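Local coordinates for HP0958 (Helicobacter pylori, PDB 3NA7), which probably serves flagellar biogenesis as a chaperone and post-transcriptional regulator, joining a kinked antiparallel coiled-coil hairpin to a C4 zinc ribbon, at residues T5-D17 with L169-E182. Numbering follows the deposited sequence.
Sequences THLKQLIEISHLD and LVEKTEPKIYSFYE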
loop_
_atom_site.group_PDB
_atom_site.type_symbol
_atom_site.label_atom_id
_atom_site.label_comp_id
_atom_site.label_asym_id
_atom_site.label_seq_id
_atom_site.Cartn_x
_atom_site.Cartn_y
_atom_site.Cartn_z
ATOM N N THR A 5 -23.195 -18.828 -35.115
ATOM C CA THR A 5 -24.022 -17.680 -34.706
ATOM C C THR A 5 -24.064 -17.526 -33.171
ATOM O O THR A 5 -24.179 -16.405 -32.654
ATOM C CB THR A 5 -25.454 -17.763 -35.295
ATOM O OG1 THR A 5 -25.372 -17.672 -36.720
ATOM C CG2 THR A 5 -26.338 -16.626 -34.793
ATOM N N HIS A 6 -23.953 -18.646 -32.461
ATOM C CA HIS A 6 -23.869 -18.615 -31.007
ATOM C C HIS A 6 -22.503 -18.075 -30.578
ATOM O O HIS A 6 -22.410 -17.252 -29.658
ATOM C CB HIS A 6 -24.156 -19.991 -30.402
ATOM C CG HIS A 6 -25.565 -20.463 -30.616
ATOM N ND1 HIS A 6 -25.909 -21.800 -30.645
ATOM C CD2 HIS A 6 -26.714 -19.777 -30.823
ATOM C CE1 HIS A 6 -27.210 -21.916 -30.853
ATOM N NE2 HIS A 6 -27.722 -20.703 -30.967
ATOM N N LEU A 7 -21.463 -18.511 -31.289
ATOM C CA LEU A 7 -20.098 -18.006 -31.125
ATOM C C LEU A 7 -20.015 -16.494 -31.317
ATOM O O LEU A 7 -19.446 -15.785 -30.484
ATOM C CB LEU A 7 -19.168 -18.721 -32.103
ATOM C CG LEU A 7 -17.668 -18.444 -32.095
ATOM C CD1 LEU A 7 -16.998 -19.141 -30.916
ATOM C CD2 LEU A 7 -17.067 -18.949 -33.397
ATOM N N LYS A 8 -20.603 -16.008 -32.406
ATOM C CA LYS A 8 -20.697 -14.571 -32.668
ATOM C C LYS A 8 -21.363 -13.850 -31.504
ATOM O O LYS A 8 -20.878 -12.820 -31.052
ATOM C CB LYS A 8 -21.450 -14.290 -33.982
ATOM C CG LYS A 8 -21.568 -12.808 -34.343
ATOM C CD LYS A 8 -21.844 -12.563 -35.837
ATOM C CE LYS A 8 -21.552 -11.083 -36.202
ATOM N NZ LYS A 8 -21.770 -10.733 -37.654
ATOM N N GLN A 9 -22.468 -14.408 -31.019
ATOM C CA GLN A 9 -23.231 -13.798 -29.927
ATOM C C GLN A 9 -22.438 -13.652 -28.644
ATOM O O GLN A 9 -22.538 -12.635 -27.989
ATOM C CB GLN A 9 -24.520 -14.566 -29.666
ATOM C CG GLN A 9 -25.701 -14.015 -30.441
ATOM C CD GLN A 9 -26.930 -14.893 -30.311
ATOM O OE1 GLN A 9 -26.888 -16.089 -30.605
ATOM N NE2 GLN A 9 -28.040 -14.297 -29.888
ATOM N N LEU A 10 -21.652 -14.671 -28.313
ATOM C CA LEU A 10 -20.785 -14.684 -27.135
ATOM C C LEU A 10 -19.581 -13.772 -27.289
ATOM O O LEU A 10 -19.108 -13.201 -26.294
ATOM C CB LEU A 10 -20.286 -16.104 -26.839
ATOM C CG LEU A 10 -21.345 -17.136 -26.448
ATOM C CD1 LEU A 10 -20.705 -18.371 -25.811
ATOM C CD2 LEU A 10 -22.340 -16.522 -25.500
ATOM N N ILE A 11 -19.064 -13.651 -28.514
ATOM C CA ILE A 11 -17.975 -12.703 -28.776
ATOM C C ILE A 11 -18.455 -11.280 -28.517
ATOM O O ILE A 11 -17.790 -10.548 -27.797
ATOM C CB ILE A 11 -17.308 -12.872 -30.178
ATOM C CG1 ILE A 11 -16.505 -14.176 -30.224
ATOM C CG2 ILE A 11 -16.356 -11.672 -30.491
ATOM C CD1 ILE A 11 -16.282 -14.754 -31.629
ATOM N N GLU A 12 -19.612 -10.892 -29.056
ATOM C CA GLU A 12 -20.162 -9.563 -28.733
ATOM C C GLU A 12 -20.324 -9.371 -27.225
ATOM O O GLU A 12 -19.928 -8.342 -26.703
ATOM C CB GLU A 12 -21.510 -9.283 -29.402
ATOM C CG GLU A 12 -21.596 -9.583 -30.892
ATOM C CD GLU A 12 -22.735 -8.835 -31.574
ATOM O OE1 GLU A 12 -22.537 -7.650 -31.934
ATOM O OE2 GLU A 12 -23.814 -9.437 -31.761
ATOM N N ILE A 13 -20.903 -10.348 -26.524
ATOM C CA ILE A 13 -21.125 -10.177 -25.091
ATOM C C ILE A 13 -19.800 -10.058 -24.327
ATOM O O ILE A 13 -19.676 -9.213 -23.452
ATOM C CB ILE A 13 -22.011 -11.293 -24.475
ATOM C CG1 ILE A 13 -23.419 -11.251 -25.076
ATOM C CG2 ILE A 13 -22.096 -11.145 -22.931
ATOM C CD1 ILE A 13 -24.100 -12.604 -25.105
ATOM N N SER A 14 -18.830 -10.907 -24.669
ATOM C CA SER A 14 -17.552 -10.973 -23.967
ATOM C C SER A 14 -16.762 -9.689 -24.149
ATOM O O SER A 14 -15.984 -9.311 -23.269
ATOM C CB SER A 14 -16.712 -12.158 -24.445
ATOM O OG SER A 14 -16.089 -11.874 -25.695
ATOM N N HIS A 15 -16.963 -9.017 -25.277
ATOM C CA HIS A 15 -16.342 -7.709 -25.477
ATOM C C HIS A 15 -16.929 -6.619 -24.587
ATOM O O HIS A 15 -16.199 -5.725 -24.138
ATOM C CB HIS A 15 -16.319 -7.294 -26.961
ATOM C CG HIS A 15 -15.198 -7.922 -27.730
ATOM N ND1 HIS A 15 -15.390 -8.582 -28.927
ATOM C CD2 HIS A 15 -13.877 -8.025 -27.448
ATOM C CE1 HIS A 15 -14.233 -9.062 -29.348
ATOM N NE2 HIS A 15 -13.298 -8.732 -28.474
ATOM N N LEU A 16 -18.235 -6.686 -24.341
ATOM C CA LEU A 16 -18.884 -5.736 -23.428
ATOM C C LEU A 16 -18.486 -6.008 -21.974
ATOM O O LEU A 16 -18.343 -5.080 -21.189
ATOM C CB LEU A 16 -20.404 -5.770 -23.572
ATOM C CG LEU A 16 -21.024 -5.353 -24.910
ATOM C CD1 LEU A 16 -22.520 -5.496 -24.821
ATOM C CD2 LEU A 16 -20.677 -3.932 -25.293
ATOM N N ASP A 17 -18.298 -7.275 -21.614
ATOM C CA ASP A 17 -17.759 -7.601 -20.297
ATOM C C ASP A 17 -16.353 -7.018 -20.102
ATOM O O ASP A 17 -16.064 -6.457 -19.052
ATOM C CB ASP A 17 -17.761 -9.105 -20.043
ATOM C CG ASP A 17 -19.129 -9.628 -19.599
ATOM O OD1 ASP A 17 -19.881 -8.904 -18.905
ATOM O OD2 ASP A 17 -19.459 -10.780 -19.948
ATOM N N LEU A 169 -28.280 -7.745 -25.421
ATOM C CA LEU A 169 -27.646 -8.887 -26.108
ATOM C C LEU A 169 -27.940 -10.268 -25.469
ATOM O O LEU A 169 -28.180 -11.248 -26.177
ATOM C CB LEU A 169 -26.137 -8.684 -26.265
ATOM C CG LEU A 169 -25.497 -7.779 -27.350
ATOM C CD1 LEU A 169 -26.033 -6.322 -27.421
ATOM C CD2 LEU A 169 -23.968 -7.771 -27.183
ATOM N N VAL A 170 -27.920 -10.344 -24.137
ATOM C CA VAL A 170 -28.084 -11.626 -23.429
ATOM C C VAL A 170 -29.508 -12.152 -23.634
ATOM O O VAL A 170 -29.721 -13.338 -23.808
ATOM C CB VAL A 170 -27.815 -11.498 -21.910
ATOM C CG1 VAL A 170 -28.339 -12.734 -21.182
ATOM C CG2 VAL A 170 -26.312 -11.307 -21.625
ATOM N N GLU A 171 -30.450 -11.230 -23.648
ATOM C CA GLU A 171 -31.852 -11.500 -23.806
ATOM C C GLU A 171 -32.124 -12.178 -25.138
ATOM O O GLU A 171 -33.070 -12.963 -25.234
ATOM C CB GLU A 171 -32.640 -10.182 -23.671
ATOM C CG GLU A 171 -34.139 -10.342 -23.457
ATOM C CD GLU A 171 -34.929 -10.274 -24.749
ATOM O OE1 GLU A 171 -34.922 -9.193 -25.370
ATOM O OE2 GLU A 171 -35.573 -11.286 -25.137
ATOM N N LYS A 172 -31.289 -11.897 -26.143
ATOM C CA LYS A 172 -31.403 -12.508 -27.465
ATOM C C LYS A 172 -30.584 -13.790 -27.598
ATOM O O LYS A 172 -30.545 -14.370 -28.674
ATOM C CB LYS A 172 -30.930 -11.552 -28.579
ATOM C CG LYS A 172 -31.581 -10.184 -28.672
ATOM C CD LYS A 172 -30.942 -9.436 -29.841
ATOM C CE LYS A 172 -30.817 -7.924 -29.602
ATOM N NZ LYS A 172 -32.125 -7.192 -29.656
ATOM N N THR A 173 -29.906 -14.219 -26.534
ATOM C CA THR A 173 -28.996 -15.383 -26.613
ATOM C C THR A 173 -29.632 -16.644 -26.012
ATOM O O THR A 173 -30.213 -16.594 -24.935
ATOM C CB THR A 173 -27.644 -15.119 -25.889
ATOM O OG1 THR A 173 -27.113 -13.854 -26.292
ATOM C CG2 THR A 173 -26.649 -16.172 -26.221
ATOM N N GLU A 174 -29.521 -17.768 -26.718
ATOM C CA GLU A 174 -30.004 -19.052 -26.220
ATOM C C GLU A 174 -29.517 -19.234 -24.766
ATOM O O GLU A 174 -28.311 -19.150 -24.496
ATOM C CB GLU A 174 -29.496 -20.169 -27.122
ATOM C CG GLU A 174 -29.962 -21.568 -26.747
ATOM C CD GLU A 174 -31.228 -21.993 -27.469
ATOM O OE1 GLU A 174 -31.295 -21.749 -28.690
ATOM O OE2 GLU A 174 -32.142 -22.577 -26.822
ATOM N N PRO A 175 -30.450 -19.457 -23.826
ATOM C CA PRO A 175 -30.051 -19.479 -22.415
ATOM C C PRO A 175 -28.962 -20.490 -22.120
ATOM O O PRO A 175 -28.032 -20.173 -21.366
ATOM C CB PRO A 175 -31.349 -19.804 -21.690
ATOM C CG PRO A 175 -32.398 -19.171 -22.578
ATOM C CD PRO A 175 -31.915 -19.511 -23.974
ATOM N N LYS A 176 -29.025 -21.657 -22.754
ATOM C CA LYS A 176 -27.958 -22.656 -22.607
ATOM C C LYS A 176 -26.567 -22.171 -23.047
ATOM O O LYS A 176 -25.571 -22.583 -22.478
ATOM C CB LYS A 176 -28.300 -23.950 -23.353
ATOM C CG LYS A 176 -28.002 -23.944 -24.859
ATOM C CD LYS A 176 -27.632 -25.333 -25.363
ATOM C CE LYS A 176 -26.914 -25.288 -26.726
ATOM N NZ LYS A 176 -27.845 -25.358 -27.886
ATOM N N ILE A 177 -26.513 -21.343 -24.090
ATOM C CA ILE A 177 -25.258 -20.849 -24.651
ATOM C C ILE A 177 -24.616 -19.816 -23.703
ATOM O O ILE A 177 -23.407 -19.844 -23.439
ATOM C CB ILE A 177 -25.521 -20.171 -26.023
ATOM C CG1 ILE A 177 -25.920 -21.208 -27.110
ATOM C CG2 ILE A 177 -24.340 -19.301 -26.444
ATOM C CD1 ILE A 177 -24.850 -22.248 -27.461
ATOM N N TYR A 178 -25.454 -18.903 -23.219
ATOM C CA TYR A 178 -25.075 -17.907 -22.252
ATOM C C TYR A 178 -24.474 -18.529 -20.989
ATOM O O TYR A 178 -23.417 -18.087 -20.516
ATOM C CB TYR A 178 -26.315 -17.125 -21.912
ATOM C CG TYR A 178 -26.172 -16.183 -20.769
ATOM C CD1 TYR A 178 -25.281 -15.110 -20.806
ATOM C CD2 TYR A 178 -26.980 -16.334 -19.659
ATOM C CE1 TYR A 178 -25.199 -14.225 -19.733
ATOM C CE2 TYR A 178 -26.904 -15.497 -18.611
ATOM C CZ TYR A 178 -26.023 -14.446 -18.634
ATOM O OH TYR A 178 -26.021 -13.640 -17.524
ATOM N N SER A 179 -25.138 -19.573 -20.488
ATOM C CA SER A 179 -24.760 -20.258 -19.254
ATOM C C SER A 179 -23.468 -21.017 -19.383
ATOM O O SER A 179 -22.744 -21.205 -18.410
ATOM C CB SER A 179 -25.851 -21.239 -18.846
ATOM O OG SER A 179 -26.952 -20.520 -18.349
ATOM N N PHE A 180 -23.208 -21.492 -20.590
ATOM C CA PHE A 180 -21.983 -22.184 -20.880
ATOM C C PHE A 180 -20.861 -21.149 -20.801
ATOM O O PHE A 180 -19.808 -21.408 -20.239
ATOM C CB PHE A 180 -22.077 -22.791 -22.288
ATOM C CG PHE A 180 -21.057 -23.841 -22.555
ATOM C CD1 PHE A 180 -21.242 -25.144 -22.090
ATOM C CD2 PHE A 180 -19.896 -23.530 -23.257
ATOM C CE1 PHE A 180 -20.275 -26.140 -22.331
ATOM C CE2 PHE A 180 -18.923 -24.515 -23.508
ATOM C CZ PHE A 180 -19.113 -25.821 -23.040
ATOM N N TYR A 181 -21.119 -19.973 -21.374
ATOM C CA TYR A 181 -20.262 -18.813 -21.252
ATOM C C TYR A 181 -20.047 -18.428 -19.776
ATOM O O TYR A 181 -18.901 -18.413 -19.303
ATOM C CB TYR A 181 -20.841 -17.630 -22.047
ATOM C CG TYR A 181 -20.094 -16.326 -21.840
ATOM C CD1 TYR A 181 -18.757 -16.195 -22.249
ATOM C CD2 TYR A 181 -20.715 -15.229 -21.250
ATOM C CE1 TYR A 181 -18.054 -15.002 -22.062
ATOM C CE2 TYR A 181 -20.026 -14.034 -21.044
ATOM C CZ TYR A 181 -18.697 -13.928 -21.459
ATOM O OH TYR A 181 -18.004 -12.759 -21.277
ATOM N N GLU A 182 -21.127 -18.154 -19.049
ATOM C CA GLU A 182 -20.999 -17.771 -17.621
ATOM C C GLU A 182 -20.292 -18.804 -16.742
ATOM O O GLU A 182 -19.477 -18.443 -15.919
ATOM C CB GLU A 182 -22.331 -17.341 -17.019
ATOM C CG GLU A 182 -22.866 -16.028 -17.628
ATOM C CD GLU A 182 -22.049 -14.786 -17.220
ATOM O OE1 GLU A 182 -21.667 -14.659 -16.038
ATOM O OE2 GLU A 182 -21.800 -13.926 -18.081
#
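Leu10, Ile13, Ile177 and Tyr181 form the apolar centre where helix 5-17 meets the end of helix 91-171 and the start of helix 175-188. The forked end of Leu10 suits it to span two turns of the latter: its CD2 lies 3.6 Å from Ile177 CG2, while its CD1 rests on Tyr181 CB. Ile13, branched at CB, can face two ways: with CG1 beside the backbone N (chi1 -64°), CG1 and CD1 turn to Leu169 and Thr173, and CG2 diverges to Tyr181 CE2. Leu169 CD2 in turn lies between Leu16 CD1 and Glu12 CB.

Tyr181 is a knob in the hole made by Leu10, Ile13, Ser14 and Asp17, and the axes of segments 5-17 and 175-182 cross at -50°. This is the base of the coiled-coil hairpin, where the chain leaves the long helix, turns at 172-174 and runs toward the zinc ribbon; Ile193 of strand 193-195 also touches Leu10, Ser14 and Tyr181. Thr173 suits the turn because its OG1 bonds back to Leu169 O (2.8 Å), tying up a buried hydroxyl.

Toward the N-terminal end of segment 5-17, the flat His6 imidazole receives Ile177 CG1 over one face in a CH-pi contact, 3.8 Å from the ring centroid, while His6 ND1 is hydrogen-bonded to Gly2 O. Gln9, long and amide-tipped, brings NE2 to Lys172 O (2.8 Å), a weak bond with an N-H...O angle of 128°. At the segment's C-terminal end, Asp17 serves two partners: OD2, at the Tyr181 ring edge and in its plane, accepts from Tyr181 OH (2.8 Å) on its anti lone pair, and OD1 forms a salt bridge with Lys166.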